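Long-range contacts in minor capsid protein (Enterobacteria phage PRD1, PDB 1YQ8), which forms, together with proteins P31 and P2, the spike complexes at the fivefold vertices of the phage capsid and is essential for viral infectivity: residues A[60-65]-A[80-85]; A[97-102]-A[160-165]; A[114-119]-A[178-183]. All coordinates share one frame; numbering follows the deposited sequence.

Contact 1 (A[60-65]-A[80-85]); sequences TSTGGP and GALTVN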
loop_
_atom_site.group_PDB
_atom_site.type_symbol
_atom_site.label_atom_id
_atom_site.label_comp_id
_atom_site.label_asym_id
_atom_site.label_seq_id
_atom_site.Cartn_x
_atom_site.Cartn_y
_atom_site.Cartn_z
ATOM N N THR A 60 -24.422 12.556 3.857
ATOM C CA THR A 60 -25.632 13.220 3.383
ATOM C C THR A 60 -25.492 14.729 3.470
ATOM O O THR A 60 -26.460 15.429 3.742
ATOM C CB THR A 60 -26.840 12.824 4.243
ATOM O OG1 THR A 60 -26.464 12.876 5.618
ATOM C CG2 THR A 60 -27.323 11.423 3.911
ATOM N N SER A 61 -24.284 15.228 3.248
ATOM C CA SER A 61 -24.005 16.660 3.316
ATOM C C SER A 61 -22.745 16.933 2.510
ATOM O O SER A 61 -22.151 18.009 2.587
ATOM C CB SER A 61 -23.803 17.091 4.769
ATOM O OG SER A 61 -22.884 16.239 5.422
ATOM N N THR A 62 -22.346 15.922 1.747
ATOM C CA THR A 62 -21.188 15.985 0.881
ATOM C C THR A 62 -21.513 15.041 -0.258
ATOM O O THR A 62 -20.930 13.956 -0.368
ATOM C CB THR A 62 -19.868 15.515 1.587
ATOM O OG1 THR A 62 -20.043 14.195 2.122
ATOM C CG2 THR A 62 -19.469 16.481 2.713
ATOM N N GLY A 63 -22.497 15.453 -1.060
ATOM C CA GLY A 63 -22.925 14.715 -2.241
ATOM C C GLY A 63 -23.637 13.385 -2.110
ATOM O O GLY A 63 -23.902 12.720 -3.116
ATOM N N GLY A 64 -23.972 12.988 -0.894
ATOM C CA GLY A 64 -24.626 11.700 -0.728
ATOM C C GLY A 64 -26.142 11.678 -0.738
ATOM O O GLY A 64 -26.789 12.697 -0.475
ATOM N N PRO A 65 -26.738 10.510 -1.030
ATOM C CA PRO A 65 -28.195 10.336 -1.072
ATOM C C PRO A 65 -28.714 10.482 0.341
ATOM O O PRO A 65 -28.110 9.945 1.268
ATOM C CB PRO A 65 -28.355 8.918 -1.595
ATOM C CG PRO A 65 -27.185 8.219 -0.992
ATOM C CD PRO A 65 -26.050 9.213 -1.176
ATOM N N GLY A 80 -20.007 15.052 -5.819
ATOM C CA GLY A 80 -20.148 16.003 -4.724
ATOM C C GLY A 80 -19.517 15.628 -3.389
ATOM O O GLY A 80 -19.584 16.409 -2.434
ATOM N N ALA A 81 -18.901 14.448 -3.301
ATOM C CA ALA A 81 -18.271 14.022 -2.048
ATOM C C ALA A 81 -17.320 15.113 -1.576
ATOM O O ALA A 81 -17.238 16.167 -2.193
ATOM C CB ALA A 81 -17.515 12.715 -2.252
ATOM N N LEU A 82 -16.597 14.865 -0.491
ATOM C CA LEU A 82 -15.665 15.858 0.033
ATOM C C LEU A 82 -14.232 15.354 -0.101
ATOM O O LEU A 82 -13.917 14.270 0.383
ATOM C CB LEU A 82 -16.014 16.155 1.496
ATOM C CG LEU A 82 -15.221 17.203 2.281
ATOM C CD1 LEU A 82 -16.096 17.746 3.395
ATOM C CD2 LEU A 82 -13.949 16.615 2.853
ATOM N N THR A 83 -13.371 16.126 -0.766
ATOM C CA THR A 83 -11.970 15.723 -0.951
ATOM C C THR A 83 -11.096 15.991 0.278
ATOM O O THR A 83 -10.558 17.088 0.451
ATOM C CB THR A 83 -11.317 16.431 -2.172
ATOM O OG1 THR A 83 -11.931 15.982 -3.382
ATOM C CG2 THR A 83 -9.827 16.125 -2.235
ATOM N N VAL A 84 -10.945 14.978 1.122
ATOM C CA VAL A 84 -10.141 15.114 2.322
ATOM C C VAL A 84 -8.677 15.340 1.955
ATOM O O VAL A 84 -7.988 16.161 2.570
ATOM C CB VAL A 84 -10.265 13.857 3.205
ATOM C CG1 VAL A 84 -9.416 14.003 4.440
ATOM C CG2 VAL A 84 -11.703 13.652 3.606
ATOM N N ASN A 85 -8.212 14.608 0.945
ATOM C CA ASN A 85 -6.833 14.694 0.471
ATOM C C ASN A 85 -6.744 14.145 -0.943
ATOM O O ASN A 85 -7.544 13.298 -1.352
ATOM C CB ASN A 85 -5.908 13.869 1.373
ATOM C CG ASN A 85 -4.452 13.892 0.908
ATOM O OD1 ASN A 85 -3.751 14.883 1.086
ATOM N ND2 ASN A 85 -4.001 12.797 0.302
#
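Thr-62 meets Ala-81 and Leu-82 where the chain comes back from a long loop beside the strand it had left, at one edge of the beta jelly roll in the C-terminal part of the spike protein. The chain has just run out of strand 52-59, and residues 80-82 lead into strand 82-87, which pairs with it antiparallel through a backbone bond between Leu-82 and Met-57. Followed outward, the Thr-62 side chain starts with CB lying 3.9 Å from Leu-82 CB. There it splits. The methyl CG2 continues over the leucine, 3.7 Å from Leu-82 CD1, so the apolar branch supplies the side-chain part of the contact. The hydroxyl stands between the backbone N and the carbonyl carbon (chi1 55°), a setting from which OG1 hydrogen-bonds to Ser-59 N and Met-57 O. Its polar tip thus serves the end of strand 52-59, while the methyl faces the incoming chain. No hydrogen bond spans the two segments: Gly-63 N lies 3.4 Å from Gly-80 O, but at a poor angle. The 171 Å² buried between them rests on van der Waals contact and one backbone CH...O approach, in which the hydrogen on Ala-81 CA points at Thr-62 O (159° at H) over a CA-to-O distance of 3.1 Å.

Contact 2 (A[97-102]-A[160-165]); sequences GIQLAA and GVVSLD. Unlike the reference sequence in segment 160-165: Val-162 (reference Pro).
Two hydrogen bonds join Gln-99 and Leu-100 to the loop 160-165, and they differ in character. Leu-100 N donates to Asp-165 O at 2.8 Å, and its angle of 169° at the hydrogen makes it a straight main-chain bond. The other comes from a side chain: Gln-99 NE2 reaches Val-162 O at 2.6 Å with a more bent N-H (138°). The acceptor lies practically in the plane of the glutamine amide, whereas the donor is tilted out of the carbonyl plane. A bend at chi2 (-96°) turns the amide toward the loop, and its far atom OE1 is held by Ser-94 OG, so both ends of the amide are engaged, which probably limits its rotation.

Bonds inside the loop set its shape. Val-161 O takes Leu-164 N and Asp-165 N from opposite faces of its plane, which curls the chain and brings Asp-165 back beside the strand. The Asp-165 carboxylate closes the curl from within: Gly-160 N donates to OD2 at 2.6 Å on its syn side, and Leu-159 N gives OD1 a weak bond. These N-H donors would be expected to stabilise a negative charge on this buried side chain.

Van der Waals contacts fill in around the bonds. Leu-100 CD1 packs 3.4 Å from Asp-165 O, Asp-165 CB lies 3.6 Å from Leu-100 O, and Val-162 CG1 sits 3.7 Å from Gln-99 NE2. Tyr-130 and Val-158 also touch both Leu-100 and Asp-165.

Ile-98 bonds to Leu-167 in the neighbouring strand, so the Leu-100 to Asp-165 bond carries the same antiparallel register one step beyond the start of strand 166-173, where a connecting loop enters a sheet of the jelly roll.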
loop_
_atom_site.group_PDB
_atom_site.type_symbol
_atom_site.label_atom_id
_atom_site.label_comp_id
_atom_site.label_asym_id
_atom_site.label_seq_id
_atom_site.Cartn_x
_atom_site.Cartn_y
_atom_site.Cartn_z
ATOM N N GLY A 97 -17.988 7.557 -9.941
ATOM C CA GLY A 97 -16.974 7.093 -9.003
ATOM C C GLY A 97 -15.680 7.898 -9.074
ATOM O O GLY A 97 -15.691 9.131 -9.107
ATOM N N ILE A 98 -14.556 7.201 -9.065
ATOM C CA ILE A 98 -13.252 7.839 -9.179
ATOM C C ILE A 98 -12.735 7.423 -10.555
ATOM O O ILE A 98 -12.608 6.238 -10.853
ATOM C CB ILE A 98 -12.278 7.352 -8.088
ATOM C CG1 ILE A 98 -12.779 7.795 -6.719
ATOM C CG2 ILE A 98 -10.900 7.898 -8.347
ATOM C CD1 ILE A 98 -11.866 7.416 -5.582
ATOM N N GLN A 99 -12.463 8.410 -11.394
ATOM C CA GLN A 99 -11.994 8.181 -12.748
ATOM C C GLN A 99 -10.483 8.154 -12.780
ATOM O O GLN A 99 -9.829 8.889 -12.060
ATOM C CB GLN A 99 -12.502 9.304 -13.656
ATOM C CG GLN A 99 -13.992 9.574 -13.515
ATOM C CD GLN A 99 -14.803 8.862 -14.559
ATOM O OE1 GLN A 99 -16.003 8.675 -14.412
ATOM N NE2 GLN A 99 -14.150 8.470 -15.634
ATOM N N LEU A 100 -9.938 7.290 -13.628
ATOM C CA LEU A 100 -8.494 7.162 -13.793
ATOM C C LEU A 100 -8.193 7.746 -15.161
ATOM O O LEU A 100 -8.926 7.508 -16.110
ATOM C CB LEU A 100 -8.068 5.687 -13.724
ATOM C CG LEU A 100 -8.280 4.939 -12.399
ATOM C CD1 LEU A 100 -9.758 4.773 -12.111
ATOM C CD2 LEU A 100 -7.609 3.572 -12.468
ATOM N N ALA A 101 -7.128 8.525 -15.260
ATOM C CA ALA A 101 -6.778 9.150 -16.522
ATOM C C ALA A 101 -6.019 8.232 -17.484
ATOM O O ALA A 101 -5.673 7.099 -17.148
ATOM C CB ALA A 101 -5.970 10.396 -16.257
ATOM N N ALA A 102 -5.770 8.734 -18.688
ATOM C CA ALA A 102 -5.044 7.989 -19.697
ATOM C C ALA A 102 -3.659 7.650 -19.172
ATOM O O ALA A 102 -3.110 8.359 -18.329
ATOM C CB ALA A 102 -4.929 8.814 -20.946
ATOM N N GLY A 160 -8.264 3.919 -21.532
ATOM C CA GLY A 160 -8.173 5.261 -22.067
ATOM C C GLY A 160 -9.568 5.674 -22.473
ATOM O O GLY A 160 -9.770 6.713 -23.095
ATOM N N VAL A 161 -10.529 4.824 -22.118
ATOM C CA VAL A 161 -11.944 5.054 -22.385
ATOM C C VAL A 161 -12.547 5.581 -21.084
ATOM O O VAL A 161 -12.953 4.817 -20.211
ATOM C CB VAL A 161 -12.640 3.745 -22.786
ATOM C CG1 VAL A 161 -14.125 3.976 -23.018
ATOM C CG2 VAL A 161 -11.973 3.186 -24.028
ATOM N N VAL A 162 -12.589 6.900 -20.973
ATOM C CA VAL A 162 -13.106 7.588 -19.806
ATOM C C VAL A 162 -14.246 6.954 -18.991
ATOM O O VAL A 162 -14.250 7.058 -17.776
ATOM C CB VAL A 162 -13.504 9.013 -20.208
ATOM C CG1 VAL A 162 -13.737 9.861 -18.989
ATOM C CG2 VAL A 162 -12.418 9.614 -21.058
ATOM N N SER A 163 -15.203 6.294 -19.627
ATOM C CA SER A 163 -16.326 5.707 -18.882
ATOM C C SER A 163 -16.135 4.268 -18.421
ATOM O O SER A 163 -17.033 3.675 -17.809
ATOM C CB SER A 163 -17.614 5.779 -19.704
ATOM O OG SER A 163 -17.551 4.914 -20.819
ATOM N N LEU A 164 -14.976 3.701 -18.720
ATOM C CA LEU A 164 -14.684 2.342 -18.311
ATOM C C LEU A 164 -13.501 2.396 -17.349
ATOM O O LEU A 164 -13.247 1.453 -16.583
ATOM C CB LEU A 164 -14.337 1.484 -19.527
ATOM C CG LEU A 164 -15.386 1.339 -20.633
ATOM C CD1 LEU A 164 -14.795 0.535 -21.784
ATOM C CD2 LEU A 164 -16.631 0.659 -20.096
ATOM N N ASP A 165 -12.773 3.504 -17.398
ATOM C CA ASP A 165 -11.628 3.672 -16.539
ATOM C C ASP A 165 -12.115 4.365 -15.291
ATOM O O ASP A 165 -11.609 5.418 -14.920
ATOM C CB ASP A 165 -10.556 4.521 -17.222
ATOM C CG ASP A 165 -9.987 3.867 -18.475
ATOM O OD1 ASP A 165 -9.826 2.631 -18.501
ATOM O OD2 ASP A 165 -9.676 4.598 -19.434
#

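Contact 3 (A[114-119]-A[178-183]); sequences VKNNTV and LSNYII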
loop_
_atom_site.group_PDB
_atom_site.type_symbol
_atom_site.label_atom_id
_atom_site.label_comp_id
_atom_site.label_asym_id
_atom_site.label_seq_id
_atom_site.Cartn_x
_atom_site.Cartn_y
_atom_site.Cartn_z
ATOM N N VAL A 114 -17.418 2.436 6.128
ATOM C CA VAL A 114 -18.701 3.028 6.464
ATOM C C VAL A 114 -18.921 2.939 7.964
ATOM O O VAL A 114 -18.344 2.098 8.647
ATOM C CB VAL A 114 -19.876 2.363 5.716
ATOM C CG1 VAL A 114 -20.142 0.980 6.249
ATOM C CG2 VAL A 114 -21.102 3.218 5.856
ATOM N N LYS A 115 -19.736 3.844 8.473
ATOM C CA LYS A 115 -20.059 3.900 9.883
ATOM C C LYS A 115 -21.411 4.572 9.943
ATOM O O LYS A 115 -21.566 5.699 9.475
ATOM C CB LYS A 115 -19.030 4.740 10.644
ATOM C CG LYS A 115 -17.862 3.937 11.225
ATOM C CD LYS A 115 -18.353 2.946 12.260
ATOM C CE LYS A 115 -19.070 3.650 13.398
ATOM N NZ LYS A 115 -19.658 2.669 14.348
ATOM N N ASN A 116 -22.394 3.872 10.492
ATOM C CA ASN A 116 -23.736 4.413 10.607
ATOM C C ASN A 116 -24.307 3.939 11.932
ATOM O O ASN A 116 -25.203 3.097 11.975
ATOM C CB ASN A 116 -24.604 3.914 9.458
ATOM C CG ASN A 116 -25.997 4.456 9.535
ATOM O OD1 ASN A 116 -26.261 5.574 9.102
ATOM N ND2 ASN A 116 -26.899 3.680 10.122
ATOM N N ASN A 117 -23.778 4.504 13.006
ATOM C CA ASN A 117 -24.162 4.143 14.357
ATOM C C ASN A 117 -25.600 3.704 14.623
ATOM O O ASN A 117 -25.824 2.661 15.233
ATOM C CB ASN A 117 -23.780 5.285 15.301
ATOM C CG ASN A 117 -22.281 5.326 15.582
ATOM O OD1 ASN A 117 -21.499 4.622 14.938
ATOM N ND2 ASN A 117 -21.874 6.155 16.544
ATOM N N THR A 118 -26.575 4.481 14.169
ATOM C CA THR A 118 -27.978 4.156 14.406
ATOM C C THR A 118 -28.480 2.821 13.869
ATOM O O THR A 118 -29.601 2.436 14.178
ATOM C CB THR A 118 -28.898 5.258 13.865
ATOM O OG1 THR A 118 -28.458 5.651 12.567
ATOM C CG2 THR A 118 -28.865 6.465 14.765
ATOM N N VAL A 119 -27.677 2.126 13.064
ATOM C CA VAL A 119 -28.081 0.834 12.506
ATOM C C VAL A 119 -27.039 -0.216 12.851
ATOM O O VAL A 119 -25.985 -0.294 12.221
ATOM C CB VAL A 119 -28.258 0.911 10.977
ATOM C CG1 VAL A 119 -28.584 -0.462 10.416
ATOM C CG2 VAL A 119 -29.378 1.877 10.648
ATOM N N LEU A 178 -29.716 3.538 5.368
ATOM C CA LEU A 178 -28.682 4.364 6.007
ATOM C C LEU A 178 -28.875 5.849 5.684
ATOM O O LEU A 178 -28.764 6.271 4.530
ATOM C CB LEU A 178 -27.286 3.942 5.541
ATOM C CG LEU A 178 -26.939 2.457 5.493
ATOM C CD1 LEU A 178 -25.499 2.318 5.065
ATOM C CD2 LEU A 178 -27.161 1.805 6.847
ATOM N N SER A 179 -29.151 6.636 6.717
ATOM C CA SER A 179 -29.357 8.066 6.557
ATOM C C SER A 179 -28.692 8.831 7.691
ATOM O O SER A 179 -29.103 9.946 8.021
ATOM C CB SER A 179 -30.850 8.394 6.558
ATOM O OG SER A 179 -31.363 8.345 7.879
ATOM N N ASN A 180 -27.672 8.237 8.294
ATOM C CA ASN A 180 -26.957 8.884 9.387
ATOM C C ASN A 180 -25.522 8.365 9.311
ATOM O O ASN A 180 -24.795 8.293 10.303
ATOM C CB ASN A 180 -27.629 8.514 10.712
ATOM C CG ASN A 180 -26.871 9.016 11.910
ATOM O OD1 ASN A 180 -26.513 10.189 11.980
ATOM N ND2 ASN A 180 -26.621 8.129 12.874
ATOM N N TYR A 181 -25.137 8.049 8.079
ATOM C CA TYR A 181 -23.855 7.466 7.732
ATOM C C TYR A 181 -22.698 8.401 7.393
ATOM O O TYR A 181 -22.895 9.501 6.902
ATOM C CB TYR A 181 -24.083 6.549 6.535
ATOM C CG TYR A 181 -24.440 7.326 5.285
ATOM C CD1 TYR A 181 -23.448 7.821 4.441
ATOM C CD2 TYR A 181 -25.771 7.602 4.967
ATOM C CE1 TYR A 181 -23.770 8.571 3.309
ATOM C CE2 TYR A 181 -26.102 8.353 3.839
ATOM C CZ TYR A 181 -25.094 8.831 3.014
ATOM O OH TYR A 181 -25.415 9.554 1.886
ATOM N N ILE A 182 -21.488 7.910 7.633
ATOM C CA ILE A 182 -20.249 8.605 7.319
ATOM C C ILE A 182 -19.476 7.585 6.471
ATOM O O ILE A 182 -19.174 6.488 6.942
ATOM C CB ILE A 182 -19.435 8.891 8.578
ATOM C CG1 ILE A 182 -20.319 9.599 9.612
ATOM C CG2 ILE A 182 -18.201 9.712 8.221
ATOM C CD1 ILE A 182 -20.914 10.926 9.146
ATOM N N ILE A 183 -19.175 7.933 5.221
ATOM C CA ILE A 183 -18.459 7.033 4.322
ATOM C C ILE A 183 -17.100 7.602 3.961
ATOM O O ILE A 183 -16.920 8.807 3.888
ATOM C CB ILE A 183 -19.286 6.787 3.015
ATOM C CG1 ILE A 183 -20.480 5.876 3.325
ATOM C CG2 ILE A 183 -18.415 6.203 1.926
ATOM C CD1 ILE A 183 -21.423 5.679 2.173
#
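Asn-180 sends its CG anti to the backbone N (chi1 174°), while Thr-118 keeps OG1 between its own N and carbonyl carbon (chi1 45°), and these two settings bring amide and hydroxyl together at the end of an antiparallel strand pair in the jelly roll. Asn-180 ND2 donates to Thr-118 OG1 at 3.1 Å with 153° at the hydrogen, the oxygen standing somewhat out of the amide plane; the side chains cross at about a right angle, and the threonine methyl CG2 lies 3.4 Å from the same nitrogen.

Behind them, Lys-115 and Ile-182 form a hydrogen-bonded pair of strands 106-115 and 182-189. Ile-182 N to Lys-115 O is sound at 2.9 Å, whereas the return bond, Lys-115 N to Ile-182 O, is weak. Val-114 and Ile-183 follow as a non-hydrogen-bonded pair, with Val-114 CG2 against Ile-183 CG1 at 3.7 Å on the face that also packs on Leu-171. Beyond Lys-115 the pairing gives way to a type I turn, Asn-116 to Val-119, closed by Val-119 N on Asn-116 O. The Asn-116 side chain points across to the 178-183 segment, where its ND2 lies 3.8 Å from Leu-178 CD2; Tyr-124 touches both residues.

On the face carrying Ile-182, the lysine bends at chi2 and chi3 and runs forward to the turn. A neighbouring subunit packs Val-136 against it and offers its Asp-134 as a long, weak ion partner, but the ammonium group has a nearer acceptor, Lys-115 NZ lying 2.7 Å from Asn-117 OD1.

In the fold
From the N terminus, contact 1 closes first, sealing the loop between strands 52-59 and 82-87 before either of the others opens. Contact 2 then opens at strand 97-100 and contact 3 at the end of strand 106-115; contact 2 closes at 160-165 and contact 3 at 178-183, so these two cross along the chain. Contacts 1 and 3 serve the same five-stranded sheet and touch through a probable hydrogen bond, Tyr-181 OH to Pro-65 O at 2.8 Å. Contact 2 belongs to the other sheet, its nearest atoms about 8 Å from contact 1 and about 10 Å from contact 3. The chain thus passes between the two sheets of the jelly roll, with contact 2 joining parts of one and contact 3 parts of the other.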